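Local coordinates for adhesion G-protein coupled receptor G6 (Danio rerio, PDB 6V55) that is the glycosylated, calcium-binding extracellular region of an adhesion G-protein-coupled receptor that probably acts in cell adhesion and myelination, at residues P655-N660 and K708-P713; G749-S754 and V762-H767; A649-P654 and V714-A719. All coordinates share one frame; numbering follows the deposited sequence.

How the contacts relate
Coming from the N terminus, the chain runs up strand 649-653, leaves it at P654 and passes straight into the loop 655-660. It then makes a long excursion and returns through the loop 708-713, which leads directly into strand 714-719. Contact 3 therefore closes the outer loop with a strand pair, and contact 1 is nested inside it, joining the two loops at the strands' ends, with P654 packed on D712 and P713. Contact 2 opens only after both have closed: a hairpin whose strand 760-765 lies alongside strand 714-719, through C763 N to I716 O and C765 O to V714 N. Together contacts 2 and 3 span four neighbouring strands of one antiparallel sheet.

Contact 1. Residues P655-N660 and K708-P713; sequences PTLLQN and KNLQDP. With NAG (2-acetamido-2-deoxy-beta-D-glucopyranose), chain D.
The close fit in this loop-against-loop contact lies around T656, L657, L710 and D712. L657 CD1 meets L710 CD2 at 3.8 Å, the two side chains crossing obliquely, and the same L710 methyl presses to 3.4 Å from L657 O. Beside them T656 crosses D712 at about a right angle. The threonine OG1 sits in the crowded position between backbone N and carbonyl carbon (chi1 58°), and from there gives a very short 2.4 Å hydrogen bond to D712 OD1, on its anti lone pair. A water beside this pair donates to T656 O and accepts from D712 N, stitching the backbones together.

Toward solvent the fit loosens to a single thread of amides. Q659 reaches out with its chain extended, and NE2 bonds almost straight to Q711 OE1 at 3.1 Å, arriving above the carbonyl plane with the two amides 44° apart. NE2 also donates to N660 OD1; an alanine in place of Q659 would remove both bonds and would probably leave the Q711 side chain and the glycosylated N660 amide less firmly held. N660 ND2 is bonded to C1 of the NAG, making this an N-glycosylation site on a surface loop pair.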
ATOM      1  N   PRO A 655      -3.124  62.402   0.725  1.00 30.33           N
ATOM      2  CA  PRO A 655      -3.654  62.885   2.013  1.00 30.33           C
ATOM      3  C   PRO A 655      -5.052  63.468   1.924  1.00 35.80           C
ATOM      4  O   PRO A 655      -5.753  63.505   2.946  1.00 37.80           O
ATOM      5  CB  PRO A 655      -2.639  63.956   2.434  1.00 31.21           C
ATOM      6  CG  PRO A 655      -1.399  63.629   1.668  1.00 31.23           C
ATOM      7  CD  PRO A 655      -1.876  63.100   0.362  1.00 32.25           C
ATOM      8  N   THR A 656      -5.476  63.897   0.731  1.00 37.73           N
ATOM      9  CA  THR A 656      -6.805  64.439   0.450  1.00 37.91           C
ATOM     10  C   THR A 656      -7.799  63.373   0.005  1.00 39.00           C
ATOM     11  O   THR A 656      -8.693  63.681  -0.795  1.00 39.03           O
ATOM     12  CB  THR A 656      -6.684  65.519  -0.620  1.00 37.45           C
ATOM     13  OG1 THR A 656      -6.083  64.950  -1.794  1.00 40.77           O
ATOM     14  CG2 THR A 656      -5.829  66.661  -0.127  1.00 33.22           C
ATOM     15  N   LEU A 657      -7.661  62.123   0.478  1.00 37.68           N
ATOM     16  CA  LEU A 657      -8.514  61.034  -0.000  1.00 35.68           C
ATOM     17  C   LEU A 657      -9.932  61.163   0.543  1.00 33.94           C
ATOM     18  O   LEU A 657     -10.904  60.937  -0.188  1.00 35.60           O
ATOM     19  CB  LEU A 657      -7.914  59.673   0.386  1.00 34.14           C
ATOM     20  CG  LEU A 657      -8.770  58.422   0.123  1.00 28.81           C
ATOM     21  CD1 LEU A 657      -8.731  58.023  -1.339  1.00 29.56           C
ATOM     22  CD2 LEU A 657      -8.367  57.266   0.987  1.00 23.18           C
ATOM     23  N   LEU A 658     -10.068  61.581   1.801  1.00 29.88           N
ATOM     24  CA  LEU A 658     -11.369  61.708   2.436  1.00 27.91           C
ATOM     25  C   LEU A 658     -11.897  63.136   2.426  1.00 30.75           C
ATOM     26  O   LEU A 658     -12.809  63.453   3.198  1.00 32.55           O
ATOM     27  CB  LEU A 658     -11.292  61.193   3.867  1.00 26.68           C
ATOM     28  CG  LEU A 658     -10.430  59.945   4.062  1.00 22.08           C
ATOM     29  CD1 LEU A 658     -10.134  59.730   5.549  1.00 18.77           C
ATOM     30  CD2 LEU A 658     -11.115  58.732   3.451  1.00 16.93           C
ATOM     31  N   GLN A 659     -11.350  63.998   1.569  1.00 31.06           N
ATOM     32  CA  GLN A 659     -11.621  65.434   1.635  1.00 34.31           C
ATOM     33  C   GLN A 659     -13.025  65.777   1.136  1.00 34.99           C
ATOM     34  O   GLN A 659     -13.746  66.558   1.772  1.00 32.77           O
ATOM     35  CB  GLN A 659     -10.547  66.184   0.838  1.00 38.67           C
ATOM     36  CG  GLN A 659     -10.955  67.523   0.225  1.00 47.11           C
ATOM     37  CD  GLN A 659      -9.898  68.071  -0.735  1.00 51.16           C
ATOM     38  OE1 GLN A 659      -8.772  68.359  -0.327  1.00 52.55           O
ATOM     39  NE2 GLN A 659     -10.264  68.236  -2.009  1.00 50.20           N
ATOM     40  N   ASN A 660     -13.449  65.181   0.015  1.00 36.96           N
ATOM     41  CA  ASN A 660     -14.767  65.455  -0.546  1.00 36.29           C
ATOM     42  C   ASN A 660     -15.816  64.450  -0.094  1.00 33.85           C
ATOM     43  O   ASN A 660     -16.790  64.209  -0.826  1.00 38.74           O
ATOM     44  CB  ASN A 660     -14.705  65.499  -2.076  1.00 37.44           C
ATOM     45  CG  ASN A 660     -13.777  66.578  -2.595  1.00 46.17           C
ATOM     46  OD1 ASN A 660     -12.610  66.317  -2.867  1.00 49.83           O
ATOM     47  ND2 ASN A 660     -14.289  67.794  -2.740  1.00 54.63           N
ATOM     48  N   LYS A 708     -14.944  58.349  -5.204  1.00 24.76           N
ATOM     49  CA  LYS A 708     -14.880  58.694  -6.616  1.00 21.97           C
ATOM     50  C   LYS A 708     -14.464  60.144  -6.783  1.00 25.64           C
ATOM     51  O   LYS A 708     -14.589  60.946  -5.843  1.00 25.61           O
ATOM     52  CB  LYS A 708     -16.220  58.470  -7.317  1.00 20.25           C
ATOM     53  CG  LYS A 708     -16.583  57.014  -7.428  1.00 25.82           C
ATOM     54  CD  LYS A 708     -17.822  56.775  -8.277  1.00 34.33           C
ATOM     55  CE  LYS A 708     -18.200  55.293  -8.235  1.00 37.78           C
ATOM     56  NZ  LYS A 708     -19.514  54.992  -8.889  1.00 41.56           N
ATOM     57  N   ASN A 709     -13.951  60.445  -7.999  1.00 27.09           N
ATOM     58  CA  ASN A 709     -13.674  61.809  -8.484  1.00 34.72           C
ATOM     59  C   ASN A 709     -12.746  62.588  -7.555  1.00 34.82           C
ATOM     60  O   ASN A 709     -13.071  63.692  -7.117  1.00 34.53           O
ATOM     61  CB  ASN A 709     -14.972  62.595  -8.729  1.00 38.74           C
ATOM     62  CG  ASN A 709     -15.699  62.169 -10.030  1.00 47.30           C
ATOM     63  OD1 ASN A 709     -15.123  62.192 -11.131  1.00 51.02           O
ATOM     64  ND2 ASN A 709     -16.969  61.803  -9.903  1.00 49.02           N
ATOM     65  N   LEU A 710     -11.611  61.977  -7.221  1.00 34.24           N
ATOM     66  CA  LEU A 710     -10.662  62.610  -6.312  1.00 35.91           C
ATOM     67  C   LEU A 710      -9.959  63.788  -6.995  1.00 38.26           C
ATOM     68  O   LEU A 710      -9.837  63.850  -8.223  1.00 40.17           O
ATOM     69  CB  LEU A 710      -9.628  61.591  -5.815  1.00 31.13           C
ATOM     70  CG  LEU A 710     -10.087  60.411  -4.954  1.00 26.28           C
ATOM     71  CD1 LEU A 710      -9.194  59.205  -5.188  1.00 19.29           C
ATOM     72  CD2 LEU A 710     -10.076  60.806  -3.480  1.00 27.01           C
ATOM     73  N   GLN A 711      -9.512  64.748  -6.183  1.00 37.84           N
ATOM     74  CA  GLN A 711      -8.781  65.884  -6.735  1.00 41.84           C
ATOM     75  C   GLN A 711      -7.294  65.569  -6.885  1.00 41.79           C
ATOM     76  O   GLN A 711      -6.643  66.070  -7.813  1.00 42.37           O
ATOM     77  CB  GLN A 711      -9.004  67.117  -5.853  1.00 48.52           C
ATOM     78  CG  GLN A 711      -8.358  68.427  -6.325  1.00 54.97           C
ATOM     79  CD  GLN A 711      -7.875  69.269  -5.155  1.00 57.85           C
ATOM     80  OE1 GLN A 711      -8.664  69.647  -4.287  1.00 58.16           O
ATOM     81  NE2 GLN A 711      -6.565  69.519  -5.099  1.00 59.56           N
ATOM     82  N   ASP A 712      -6.744  64.738  -5.989  1.00 41.24           N
ATOM     83  CA  ASP A 712      -5.395  64.190  -6.100  1.00 40.41           C
ATOM     84  C   ASP A 712      -5.475  62.682  -6.233  1.00 38.32           C
ATOM     85  O   ASP A 712      -6.140  62.033  -5.413  1.00 35.06           O
ATOM     86  CB  ASP A 712      -4.535  64.543  -4.886  1.00 41.65           C
ATOM     87  CG  ASP A 712      -4.581  66.001  -4.555  1.00 46.51           C
ATOM     88  OD1 ASP A 712      -4.793  66.310  -3.362  1.00 49.67           O
ATOM     89  OD2 ASP A 712      -4.424  66.832  -5.483  1.00 46.72           O
ATOM     90  N   PRO A 713      -4.797  62.089  -7.207  1.00 35.42           N
ATOM     91  CA  PRO A 713      -5.044  60.685  -7.538  1.00 32.44           C
ATOM     92  C   PRO A 713      -4.394  59.713  -6.559  1.00 34.08           C
ATOM     93  O   PRO A 713      -3.554  60.071  -5.736  1.00 38.82           O
ATOM     94  CB  PRO A 713      -4.422  60.548  -8.928  1.00 32.40           C
ATOM     95  CG  PRO A 713      -3.306  61.558  -8.925  1.00 31.77           C
ATOM     96  CD  PRO A 713      -3.799  62.708  -8.100  1.00 32.66           C
TER
HETATM   97  C1  NAG D 902     -13.464  68.865  -3.249  1.00 41.70           C
HETATM   98  C2  NAG D 902     -14.040  69.482  -4.539  1.00 43.42           C
HETATM   99  C3  NAG D 902     -13.165  70.660  -5.020  1.00 45.24           C
HETATM  100  C4  NAG D 902     -12.922  71.671  -3.904  1.00 49.05           C
HETATM  101  C5  NAG D 902     -12.316  70.979  -2.688  1.00 51.55           C
HETATM  102  C6  NAG D 902     -12.091  71.919  -1.519  1.00 53.38           C
HETATM  103  C7  NAG D 902     -15.275  67.743  -5.780  1.00 45.66           C
HETATM  104  C8  NAG D 902     -15.230  66.766  -6.915  1.00 46.33           C
HETATM  105  N2  NAG D 902     -14.168  68.477  -5.586  1.00 42.39           N
HETATM  106  O3  NAG D 902     -13.806  71.321  -6.106  1.00 44.83           O
HETATM  107  O4  NAG D 902     -12.062  72.717  -4.346  1.00 52.33           O
HETATM  108  O5  NAG D 902     -13.208  69.939  -2.248  1.00 52.15           O
HETATM  109  O6  NAG D 902     -13.035  71.764  -0.467  1.00 52.38           O
HETATM  110  O7  NAG D 902     -16.260  67.849  -5.056  1.00 47.43           O
HETATM  111  O   HOH W   1      -8.306  63.919  -3.346  1.00 30.13           O

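Contact 2. Residues G749-S754 and V762-H767; sequences GCKVGS and VCLCNH
C750 and C765 turn their sulfurs toward each other across two antiparallel strands, each SG anti to its own carbonyl carbon, and close a disulfide of 2.1 Å between SG atoms. The pair is a non-hydrogen-bonded one, and the CA atoms of C750 and C765 are drawn in to 4.2 Å, nearer than at the other paired positions. The S-S torsion of 123° is opened beyond the usual range, which suggests some strain. V752 and C763 share this face two pairs further on; C763 SG is tied by a second disulfide to C731, so strand 730-735 lies under this side.

On the other face K751 and L764 cross obliquely. K751 CG takes the crowded position between backbone N and carbonyl carbon (chi1 72°), and the rest of the chain runs out extended, bringing CE to 4.0 Å from L764 CD1. That methyl also lies near G753 CA.

The arrangement is the beta hairpin of the GPS motif, 750-752 forming the outermost strand of the sheet of the GAIN domain. K751 and L764 form the hydrogen-bonded pair between the two non-hydrogen-bonded pairs C750/C765 and V752/C763: L764 N reaches K751 O at 2.9 Å, nearly along the C=O axis, while K751 N donates to L764 O in return. G753 N to V762 O and N766 N to G749 O extend the ladder at its two ends. With phi at 101°, a side chain on G749 would be jammed against the preceding carbonyl oxygen.

H767 brings its ring edge to G749 CA, near the ring plane. C750 SG lies obliquely off the same ring, 5.1 Å from its centroid, and F733 meets it edge-to-face.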
ATOM      1  N   GLY A 749     -10.915  57.011 -15.759  1.00 29.74           N
ATOM      2  CA  GLY A 749     -10.382  57.559 -14.543  1.00 25.50           C
ATOM      3  C   GLY A 749      -8.918  57.305 -14.333  1.00 27.18           C
ATOM      4  O   GLY A 749      -8.339  57.902 -13.423  1.00 29.94           O
ATOM      5  N   CYS A 750      -8.290  56.468 -15.157  1.00 30.92           N
ATOM      6  CA  CYS A 750      -6.923  56.012 -14.923  1.00 34.01           C
ATOM      7  C   CYS A 750      -6.021  56.424 -16.081  1.00 35.09           C
ATOM      8  O   CYS A 750      -6.265  56.031 -17.232  1.00 33.75           O
ATOM      9  CB  CYS A 750      -6.903  54.494 -14.726  1.00 28.93           C
ATOM     10  SG  CYS A 750      -7.694  54.046 -13.201  0.73 29.82           S
ATOM     11  N   LYS A 751      -4.975  57.199 -15.769  1.00 36.16           N
ATOM     12  CA  LYS A 751      -3.929  57.572 -16.716  1.00 40.40           C
ATOM     13  C   LYS A 751      -2.555  57.129 -16.203  1.00 41.04           C
ATOM     14  O   LYS A 751      -2.379  56.825 -15.019  1.00 41.50           O
ATOM     15  CB  LYS A 751      -3.943  59.089 -16.987  1.00 41.33           C
ATOM     16  CG  LYS A 751      -3.442  59.979 -15.839  1.00 45.05           C
ATOM     17  CD  LYS A 751      -3.216  61.428 -16.314  1.00 50.75           C
ATOM     18  CE  LYS A 751      -2.335  62.254 -15.362  1.00 54.39           C
ATOM     19  NZ  LYS A 751      -1.927  63.578 -15.958  1.00 56.35           N
ATOM     20  N   VAL A 752      -1.573  57.105 -17.115  1.00 39.04           N
ATOM     21  CA  VAL A 752      -0.220  56.619 -16.835  1.00 34.59           C
ATOM     22  C   VAL A 752       0.652  57.760 -16.314  1.00 39.25           C
ATOM     23  O   VAL A 752       0.800  58.791 -16.973  1.00 42.78           O
ATOM     24  CB  VAL A 752       0.400  55.995 -18.098  1.00 31.60           C
ATOM     25  CG1 VAL A 752       1.864  55.654 -17.888  1.00 28.74           C
ATOM     26  CG2 VAL A 752      -0.386  54.753 -18.518  1.00 31.90           C
ATOM     27  N   GLY A 753       1.237  57.576 -15.126  1.00 45.19           N
ATOM     28  CA  GLY A 753       2.186  58.533 -14.596  1.00 50.01           C
ATOM     29  C   GLY A 753       3.557  58.438 -15.251  1.00 58.86           C
ATOM     30  O   GLY A 753       3.885  57.492 -15.969  1.00 59.37           O
ATOM     31  N   SER A 754       4.390  59.441 -14.973  1.00 66.96           N
ATOM     32  CA  SER A 754       5.617  59.620 -15.743  1.00 71.96           C
ATOM     33  C   SER A 754       6.755  58.692 -15.312  1.00 69.28           C
ATOM     34  O   SER A 754       7.789  58.643 -15.991  1.00 71.59           O
ATOM     35  CB  SER A 754       6.063  61.089 -15.662  1.00 75.88           C
ATOM     36  OG  SER A 754       6.754  61.498 -16.835  1.00 79.22           O
ATOM     37  N   VAL A 762       3.251  52.951 -13.490  1.00 38.08           N
ATOM     38  CA  VAL A 762       2.632  53.771 -12.458  1.00 37.36           C
ATOM     39  C   VAL A 762       1.326  54.334 -13.008  1.00 38.79           C
ATOM     40  O   VAL A 762       1.303  54.918 -14.097  1.00 38.57           O
ATOM     41  CB  VAL A 762       3.583  54.893 -12.005  1.00 38.08           C
ATOM     42  CG1 VAL A 762       2.875  55.901 -11.102  1.00 36.34           C
ATOM     43  CG2 VAL A 762       4.784  54.297 -11.287  1.00 38.08           C
ATOM     44  N   CYS A 763       0.236  54.133 -12.270  1.00 40.46           N
ATOM     45  CA  CYS A 763      -1.069  54.697 -12.592  1.00 40.71           C
ATOM     46  C   CYS A 763      -1.477  55.749 -11.579  1.00 39.59           C
ATOM     47  O   CYS A 763      -1.324  55.563 -10.362  1.00 39.21           O
ATOM     48  CB  CYS A 763      -2.162  53.636 -12.601  1.00 41.25           C
ATOM     49  SG  CYS A 763      -1.758  52.307 -13.638  1.00 44.27           S
ATOM     50  N   LEU A 764      -2.049  56.818 -12.093  1.00 38.10           N
ATOM     51  CA  LEU A 764      -2.762  57.805 -11.302  1.00 36.13           C
ATOM     52  C   LEU A 764      -4.235  57.608 -11.641  1.00 35.08           C
ATOM     53  O   LEU A 764      -4.663  57.913 -12.759  1.00 35.55           O
ATOM     54  CB  LEU A 764      -2.260  59.209 -11.626  1.00 38.73           C
ATOM     55  CG  LEU A 764      -0.728  59.333 -11.718  1.00 35.94           C
ATOM     56  CD1 LEU A 764      -0.304  60.697 -12.246  1.00 35.39           C
ATOM     57  CD2 LEU A 764      -0.041  59.024 -10.381  1.00 31.00           C
ATOM     58  N   CYS A 765      -4.989  57.029 -10.702  1.00 35.86           N
ATOM     59  CA  CYS A 765      -6.433  56.856 -10.831  1.00 33.44           C
ATOM     60  C   CYS A 765      -7.134  57.817  -9.876  1.00 32.98           C
ATOM     61  O   CYS A 765      -6.643  58.069  -8.775  1.00 33.79           O
ATOM     62  CB  CYS A 765      -6.859  55.407 -10.548  1.00 25.13           C
ATOM     63  SG  CYS A 765      -6.219  54.239 -11.776  0.49 26.62           S
ATOM     64  N   ASN A 766      -8.275  58.361 -10.302  1.00 34.20           N
ATOM     65  CA  ASN A 766      -8.989  59.363  -9.520  1.00 37.68           C
ATOM     66  C   ASN A 766     -10.070  58.759  -8.637  1.00 34.38           C
ATOM     67  O   ASN A 766     -10.896  59.502  -8.101  1.00 38.05           O
ATOM     68  CB  ASN A 766      -9.588  60.441 -10.446  1.00 45.28           C
ATOM     69  CG  ASN A 766     -10.788  59.946 -11.268  1.00 52.10           C
ATOM     70  OD1 ASN A 766     -10.925  58.756 -11.563  1.00 53.58           O
ATOM     71  ND2 ASN A 766     -11.645  60.884 -11.676  1.00 54.52           N
ATOM     72  N   HIS A 767     -10.116  57.433  -8.525  1.00 32.06           N
ATOM     73  CA  HIS A 767     -11.073  56.767  -7.660  1.00 27.86           C
ATOM     74  C   HIS A 767     -10.419  55.574  -6.972  1.00 27.88           C
ATOM     75  O   HIS A 767      -9.417  55.038  -7.446  1.00 29.82           O
ATOM     76  CB  HIS A 767     -12.337  56.330  -8.428  1.00 25.36           C
ATOM     77  CG  HIS A 767     -12.084  55.290  -9.472  1.00 31.11           C
ATOM     78  ND1 HIS A 767     -11.618  55.602 -10.731  1.00 33.62           N
ATOM     79  CD2 HIS A 767     -12.239  53.944  -9.450  1.00 32.92           C
ATOM     80  CE1 HIS A 767     -11.492  54.494 -11.441  1.00 34.06           C
ATOM     81  NE2 HIS A 767     -11.865  53.474 -10.688  1.00 33.19           N
TER

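Contact 3. Residues A649-P654 and V714-A719; sequences AVVTLP and VRIEIA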
ATOM      1  N   ALA A 649       3.700  45.382  -6.131  1.00 28.23           N
ATOM      2  CA  ALA A 649       2.596  46.328  -6.225  1.00 21.70           C
ATOM      3  C   ALA A 649       2.720  47.349  -5.103  1.00 22.42           C
ATOM      4  O   ALA A 649       2.925  46.975  -3.942  1.00 23.43           O
ATOM      5  CB  ALA A 649       1.252  45.614  -6.161  1.00 19.62           C
ATOM      6  N   VAL A 650       2.656  48.638  -5.453  1.00 20.79           N
ATOM      7  CA  VAL A 650       2.644  49.730  -4.484  1.00 22.75           C
ATOM      8  C   VAL A 650       1.370  50.529  -4.699  1.00 29.56           C
ATOM      9  O   VAL A 650       1.033  50.872  -5.841  1.00 32.23           O
ATOM     10  CB  VAL A 650       3.866  50.659  -4.619  1.00 25.16           C
ATOM     11  CG1 VAL A 650       3.966  51.609  -3.420  1.00 20.17           C
ATOM     12  CG2 VAL A 650       5.153  49.880  -4.783  1.00 31.79           C
ATOM     13  N   VAL A 651       0.661  50.823  -3.608  1.00 27.72           N
ATOM     14  CA  VAL A 651      -0.533  51.659  -3.633  1.00 22.43           C
ATOM     15  C   VAL A 651      -0.308  52.807  -2.662  1.00 27.76           C
ATOM     16  O   VAL A 651      -0.109  52.581  -1.464  1.00 33.24           O
ATOM     17  CB  VAL A 651      -1.795  50.868  -3.259  1.00 17.74           C
ATOM     18  CG1 VAL A 651      -2.994  51.802  -3.128  1.00 15.80           C
ATOM     19  CG2 VAL A 651      -2.070  49.774  -4.283  1.00 20.82           C
ATOM     20  N   THR A 652      -0.334  54.031  -3.171  1.00 31.30           N
ATOM     21  CA  THR A 652      -0.155  55.226  -2.359  1.00 30.89           C
ATOM     22  C   THR A 652      -1.452  56.016  -2.349  1.00 27.27           C
ATOM     23  O   THR A 652      -1.930  56.443  -3.407  1.00 28.22           O
ATOM     24  CB  THR A 652       0.983  56.089  -2.892  1.00 29.95           C
ATOM     25  OG1 THR A 652       2.221  55.387  -2.714  1.00 34.36           O
ATOM     26  CG2 THR A 652       1.028  57.411  -2.139  1.00 25.69           C
ATOM     27  N   LEU A 653      -2.015  56.197  -1.167  1.00 23.72           N
ATOM     28  CA  LEU A 653      -3.239  56.968  -1.025  1.00 22.97           C
ATOM     29  C   LEU A 653      -2.886  58.412  -0.679  1.00 28.71           C
ATOM     30  O   LEU A 653      -2.113  58.637   0.262  1.00 30.78           O
ATOM     31  CB  LEU A 653      -4.131  56.370   0.058  1.00 22.93           C
ATOM     32  CG  LEU A 653      -4.277  54.836   0.037  1.00 23.18           C
ATOM     33  CD1 LEU A 653      -4.968  54.300   1.282  1.00 19.88           C
ATOM     34  CD2 LEU A 653      -5.012  54.383  -1.209  1.00 20.97           C
ATOM     35  N   PRO A 654      -3.426  59.398  -1.408  1.00 29.50           N
ATOM     36  CA  PRO A 654      -3.091  60.818  -1.163  1.00 28.11           C
ATOM     37  C   PRO A 654      -3.647  61.300   0.168  1.00 31.24           C
ATOM     38  O   PRO A 654      -4.540  60.654   0.739  1.00 34.97           O
ATOM     39  CB  PRO A 654      -3.775  61.527  -2.340  1.00 27.33           C
ATOM     40  CG  PRO A 654      -4.918  60.671  -2.659  1.00 22.93           C
ATOM     41  CD  PRO A 654      -4.412  59.265  -2.494  1.00 25.25           C
ATOM     42  N   VAL A 714      -4.846  58.462  -6.651  1.00 30.42           N
ATOM     43  CA  VAL A 714      -4.176  57.330  -6.029  1.00 28.30           C
ATOM     44  C   VAL A 714      -3.026  56.909  -6.926  1.00 30.25           C
ATOM     45  O   VAL A 714      -3.221  56.664  -8.122  1.00 31.88           O
ATOM     46  CB  VAL A 714      -5.158  56.167  -5.829  1.00 24.49           C
ATOM     47  CG1 VAL A 714      -4.555  55.107  -4.948  1.00 24.72           C
ATOM     48  CG2 VAL A 714      -6.432  56.670  -5.214  1.00 23.66           C
ATOM     49  N   ARG A 715      -1.828  56.811  -6.363  1.00 28.40           N
ATOM     50  CA  ARG A 715      -0.688  56.302  -7.116  1.00 30.71           C
ATOM     51  C   ARG A 715      -0.687  54.782  -6.994  1.00 30.35           C
ATOM     52  O   ARG A 715      -0.414  54.239  -5.919  1.00 34.05           O
ATOM     53  CB  ARG A 715       0.616  56.914  -6.606  1.00 33.45           C
ATOM     54  CG  ARG A 715       1.791  56.837  -7.577  1.00 35.84           C
ATOM     55  CD  ARG A 715       3.079  57.049  -6.816  1.00 40.82           C
ATOM     56  NE  ARG A 715       4.282  56.943  -7.638  1.00 48.76           N
ATOM     57  CZ  ARG A 715       5.062  55.861  -7.699  1.00 53.07           C
ATOM     58  NH1 ARG A 715       4.773  54.770  -6.990  1.00 48.03           N
ATOM     59  NH2 ARG A 715       6.146  55.878  -8.470  1.00 58.31           N
ATOM     60  N   ILE A 716      -1.019  54.094  -8.083  1.00 26.88           N
ATOM     61  CA  ILE A 716      -0.983  52.635  -8.142  1.00 25.61           C
ATOM     62  C   ILE A 716       0.180  52.240  -9.036  1.00 31.11           C
ATOM     63  O   ILE A 716       0.173  52.535 -10.237  1.00 37.01           O
ATOM     64  CB  ILE A 716      -2.294  52.050  -8.693  1.00 23.69           C
ATOM     65  CG1 ILE A 716      -3.519  52.623  -7.963  1.00 23.50           C
ATOM     66  CG2 ILE A 716      -2.242  50.511  -8.744  1.00 17.61           C
ATOM     67  CD1 ILE A 716      -3.927  51.880  -6.746  1.00 22.93           C
ATOM     68  N   GLU A 717       1.174  51.577  -8.464  1.00 31.11           N
ATOM     69  CA  GLU A 717       2.323  51.091  -9.221  1.00 36.39           C
ATOM     70  C   GLU A 717       2.282  49.577  -9.191  1.00 30.87           C
ATOM     71  O   GLU A 717       2.257  48.991  -8.108  1.00 30.15           O
ATOM     72  CB  GLU A 717       3.645  51.608  -8.633  1.00 45.01           C
ATOM     73  CG  GLU A 717       4.901  50.838  -9.082  1.00 51.99           C
ATOM     74  CD  GLU A 717       6.160  51.246  -8.317  1.00 60.33           C
ATOM     75  OE1 GLU A 717       6.290  52.450  -7.973  1.00 63.89           O
ATOM     76  OE2 GLU A 717       7.016  50.359  -8.059  1.00 61.37           O
ATOM     77  N   ILE A 718       2.226  48.940 -10.360  1.00 27.19           N
ATOM     78  CA  ILE A 718       2.262  47.481 -10.432  1.00 29.38           C
ATOM     79  C   ILE A 718       3.434  47.059 -11.305  1.00 34.38           C
ATOM     80  O   ILE A 718       3.681  47.651 -12.361  1.00 37.34           O
ATOM     81  CB  ILE A 718       0.951  46.849 -10.962  1.00 26.11           C
ATOM     82  CG1 ILE A 718      -0.286  47.640 -10.550  1.00 20.78           C
ATOM     83  CG2 ILE A 718       0.801  45.456 -10.399  1.00 26.52           C
ATOM     84  CD1 ILE A 718      -1.530  47.200 -11.225  1.00 20.30           C
ATOM     85  N   ALA A 719       4.155  46.034 -10.852  1.00 36.61           N
ATOM     86  CA  ALA A 719       5.222  45.428 -11.632  1.00 34.81           C
ATOM     87  C   ALA A 719       4.642  44.606 -12.771  1.00 39.12           C
ATOM     88  O   ALA A 719       3.601  43.961 -12.618  1.00 41.33           O
ATOM     89  CB  ALA A 719       6.085  44.535 -10.749  1.00 28.38           C
TER
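The guanidinium of R715 and the carboxylate of E717 are the flat groups here, and they meet within one strand. R715, extended from CG to NE, brings NH1 to 2.9 Å from E717 OE1 in a salt bridge, with the oxygen only 15° out of the guanidinium plane and using its anti lone pair. R760 has a second salt bridge to that OE1, which would probably keep the buried carboxylate ionised. V650 lies side by side with E717, its CG2 3.8 Å from OE2, and T652 and R715 pack CB to CB.

The strands 649-653 and 714-719 are neighbours inside the six-stranded antiparallel sheet of the GAIN domain, running almost exactly opposite ways. Two hydrogen-bonded pairs hold them: V650 N to E717 O at 2.7 Å with the reverse bond from E717 N, and likewise T652 with R715.

On the other face I716 CD1 lies 3.7 Å from both V651 CG1 and V651 CG2. V698 covers this side, and I716 also packs on an aromatic side chain of a bound peptide, probably the tethered agonist segment. At the end of the pair V714 CG1 touches both L653 CD2 and T652 O, 3.3 Å from the latter.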